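Guanylate kinase (Stenotrophomonas maltophilia, PDB 6WCT) catalyses transfer of a phosphate from ATP to GMP, giving GDP and ADP, and so probably serves in the recycling of GMP. Local coordinates at residues 22-27 with 113-118. Residues are numbered along the deposited sequence; the frame is centred on the assembly and turned at random.
With 5GP (guanosine-5'-monophosphate), chain E.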
loop_
_atom_site.group_PDB
_atom_site.type_symbol
_atom_site.label_atom_id
_atom_site.label_comp_id
_atom_site.label_asym_id
_atom_site.label_seq_id
_atom_site.Cartn_x
_atom_site.Cartn_y
_atom_site.Cartn_z
ATOM N N GLY A 22 12.731 -7.593 10.282
ATOM C CA GLY A 22 12.292 -7.578 8.903
ATOM C C GLY A 22 10.790 -7.697 8.761
ATOM O O GLY A 22 10.089 -8.176 9.652
ATOM N N THR A 23 10.284 -7.223 7.621
ATOM C CA THR A 23 8.870 -7.356 7.303
ATOM C C THR A 23 8.598 -8.650 6.541
ATOM O O THR A 23 9.369 -9.061 5.667
ATOM C CB THR A 23 8.378 -6.157 6.491
ATOM O OG1 THR A 23 8.728 -4.955 7.176
ATOM C CG2 THR A 23 6.866 -6.211 6.296
ATOM N N LEU A 24 7.482 -9.282 6.883
ATOM C CA LEU A 24 7.047 -10.530 6.281
ATOM C C LEU A 24 5.965 -10.243 5.253
ATOM O O LEU A 24 4.985 -9.550 5.551
ATOM C CB LEU A 24 6.537 -11.490 7.353
ATOM C CG LEU A 24 6.276 -12.938 6.950
ATOM C CD1 LEU A 24 7.520 -13.540 6.260
ATOM C CD2 LEU A 24 5.917 -13.750 8.191
ATOM N N TYR A 25 6.173 -10.729 4.043
ATOM C CA TYR A 25 5.267 -10.550 2.915
ATOM C C TYR A 25 4.703 -11.897 2.505
ATOM O O TYR A 25 5.418 -12.903 2.530
ATOM C CB TYR A 25 5.995 -9.921 1.723
ATOM C CG TYR A 25 6.533 -8.546 2.016
ATOM C CD1 TYR A 25 5.731 -7.422 1.865
ATOM C CD2 TYR A 25 7.818 -8.374 2.506
ATOM C CE1 TYR A 25 6.214 -6.160 2.135
ATOM C CE2 TYR A 25 8.305 -7.110 2.793
ATOM C CZ TYR A 25 7.497 -6.008 2.601
ATOM O OH TYR A 25 7.962 -4.744 2.895
ATOM N N ILE A 26 3.412 -11.926 2.165
ATOM C CA ILE A 26 2.793 -13.113 1.588
ATOM C C ILE A 26 2.193 -12.728 0.249
ATOM O O ILE A 26 1.440 -11.752 0.167
ATOM C CB ILE A 26 1.706 -13.720 2.495
ATOM C CG1 ILE A 26 2.280 -14.113 3.847
ATOM C CG2 ILE A 26 1.094 -14.954 1.828
ATOM C CD1 ILE A 26 1.258 -14.780 4.752
ATOM N N VAL A 27 2.523 -13.488 -0.790
ATOM C CA VAL A 27 1.887 -13.346 -2.098
ATOM C C VAL A 27 1.251 -14.696 -2.421
ATOM O O VAL A 27 1.956 -15.705 -2.558
ATOM C CB VAL A 27 2.869 -12.931 -3.207
ATOM C CG1 VAL A 27 2.122 -12.825 -4.526
ATOM C CG2 VAL A 27 3.578 -11.644 -2.868
ATOM N N GLN A 113 16.011 -9.185 8.078
ATOM C CA GLN A 113 15.857 -9.517 6.673
ATOM C C GLN A 113 14.375 -9.645 6.339
ATOM O O GLN A 113 13.650 -10.379 7.020
ATOM C CB GLN A 113 16.598 -10.822 6.365
ATOM C CG GLN A 113 16.308 -11.415 4.999
ATOM C CD GLN A 113 16.950 -10.641 3.865
ATOM O OE1 GLN A 113 18.172 -10.454 3.825
ATOM N NE2 GLN A 113 16.120 -10.158 2.944
ATOM N N ASP A 114 13.924 -8.909 5.314
ATOM C CA ASP A 114 12.567 -9.088 4.812
ATOM C C ASP A 114 12.453 -10.412 4.068
ATOM O O ASP A 114 13.381 -10.836 3.369
ATOM C CB ASP A 114 12.147 -7.938 3.888
ATOM C CG ASP A 114 12.038 -6.601 4.608
ATOM O OD1 ASP A 114 12.166 -6.567 5.850
ATOM O OD2 ASP A 114 11.769 -5.589 3.928
ATOM N N VAL A 115 11.293 -11.054 4.207
ATOM C CA VAL A 115 11.044 -12.380 3.662
ATOM C C VAL A 115 9.681 -12.388 2.997
ATOM O O VAL A 115 8.710 -11.837 3.532
ATOM C CB VAL A 115 11.123 -13.480 4.744
ATOM C CG1 VAL A 115 10.846 -14.850 4.125
ATOM C CG2 VAL A 115 12.478 -13.480 5.393
ATOM N N LEU A 116 9.622 -12.991 1.820
ATOM C CA LEU A 116 8.393 -13.166 1.063
ATOM C C LEU A 116 8.059 -14.655 0.997
ATOM O O LEU A 116 8.923 -15.464 0.655
ATOM C CB LEU A 116 8.545 -12.566 -0.331
ATOM C CG LEU A 116 7.338 -12.536 -1.260
ATOM C CD1 LEU A 116 7.582 -11.548 -2.356
ATOM C CD2 LEU A 116 7.079 -13.918 -1.875
ATOM N N LEU A 117 6.828 -15.013 1.368
ATOM C CA LEU A 117 6.327 -16.385 1.307
ATOM C C LEU A 117 5.280 -16.506 0.204
ATOM O O LEU A 117 4.367 -15.679 0.132
ATOM C CB LEU A 117 5.701 -16.803 2.643
ATOM C CG LEU A 117 6.519 -16.609 3.923
ATOM C CD1 LEU A 117 5.747 -17.038 5.179
ATOM C CD2 LEU A 117 7.898 -17.326 3.835
ATOM N N GLU A 118 5.362 -17.573 -0.600
ATOM C CA GLU A 118 4.364 -17.879 -1.627
ATOM C C GLU A 118 3.590 -19.083 -1.117
ATOM O O GLU A 118 4.005 -20.227 -1.311
ATOM C CB GLU A 118 5.014 -18.165 -2.977
ATOM C CG GLU A 118 5.800 -16.995 -3.490
ATOM C CD GLU A 118 6.421 -17.235 -4.876
ATOM O OE1 GLU A 118 7.486 -16.666 -5.137
ATOM O OE2 GLU A 118 5.866 -18.004 -5.682
HETATM P P 5GP E . 1.556 -26.053 -6.451
HETATM O O1P 5GP E . 3.012 -25.712 -6.643
HETATM O O2P 5GP E . 0.709 -26.024 -7.723
HETATM O O3P 5GP E . 1.304 -27.348 -5.720
HETATM O "O5'" 5GP E . 0.951 -24.980 -5.469
HETATM C "C5'" 5GP E . -0.261 -25.231 -4.787
HETATM C "C4'" 5GP E . -0.495 -24.176 -3.749
HETATM O "O4'" 5GP E . 0.360 -24.442 -2.606
HETATM C "C3'" 5GP E . -0.153 -22.747 -4.210
HETATM O "O3'" 5GP E . -1.152 -21.838 -3.765
HETATM C "C2'" 5GP E . 1.130 -22.437 -3.454
HETATM O "O2'" 5GP E . 1.349 -21.069 -3.191
HETATM C "C1'" 5GP E . 0.909 -23.227 -2.178
HETATM N N9 5GP E . 2.126 -23.477 -1.424
HETATM C C8 5GP E . 3.403 -23.490 -1.923
HETATM N N7 5GP E . 4.318 -23.536 -0.992
HETATM C C5 5GP E . 3.599 -23.571 0.192
HETATM C C6 5GP E . 4.035 -23.573 1.529
HETATM O O6 5GP E . 5.201 -23.547 1.918
HETATM N N1 5GP E . 2.980 -23.558 2.426
HETATM C C2 5GP E . 1.652 -23.539 2.077
HETATM N N2 5GP E . 0.757 -23.499 3.073
HETATM N N3 5GP E . 1.231 -23.540 0.816
HETATM C C4 5GP E . 2.246 -23.549 -0.065
HETATM O O HOH W 1 11.268 -3.605 5.473
#
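The Tyr-25 ring turns an edge to Asp-114. OD2 of Asp-114 lies in the plane of the ring, 3.9 Å from Tyr-25 CE2, and the carboxylate plane is turned 63° from that of the ring. Val-115 O also sits at the ring's edge, near its plane, by Tyr-25 CD2. The Tyr-25 hydroxyl is hydrogen-bonded to Ser-202, and the ring also meets Phe-199. The Asp-114 carboxylate is used on both oxygens. Asp-114 OD1 accepts the backbone N-H of Thr-23, with N to OD1 2.7 Å, met from above the carboxylate plane. Asp-114 OD2 accepts a hydrogen bond from a water oxygen at 2.6 Å; the same water is weakly bonded to Thr-23 OG1. With CG beside its own backbone N (chi1 -66°), Asp-114 lies alongside Thr-23, both side chains pointing the same way.

Beyond this side-chain bond the backbones pair as parallel strands. Val-115 N bonds to Thr-23 O, and Tyr-25 N to Val-115 O. Leu-117 N then reaches Tyr-25 O at 2.8 Å, and Val-27 N bonds to Leu-117 O.

On one face of the sheet, Leu-24 has CG anti to its backbone N (chi1 -169°). Its CD1 reaches across to Val-115 CB at 3.9 Å and also touches Leu-117 CG. Helix 121-130 covers Leu-24, Ile-26 and Leu-117 through Val-127. On the other face of the sheet, which carries Tyr-25 and Leu-116, Tyr-25 CB packs on Leu-116 CG at 4.2 Å. Val-27 CG2 meets Leu-116 CD1 at 4.0 Å.

At the C-terminal end, the carbonyl O of Glu-118 accepts a weak hydrogen bond from O2' of GMP, and the Glu-118 side chain lies beside Lys-35 and Ser-36. Strands 24-28 and 114-117 are neighbours inside the five-stranded parallel sheet, with order 2-3-1-4-5. This is the core of a P-loop kinase: strand 24-28 leads into the Walker A loop, and the adjoining strand end borders the GMP site.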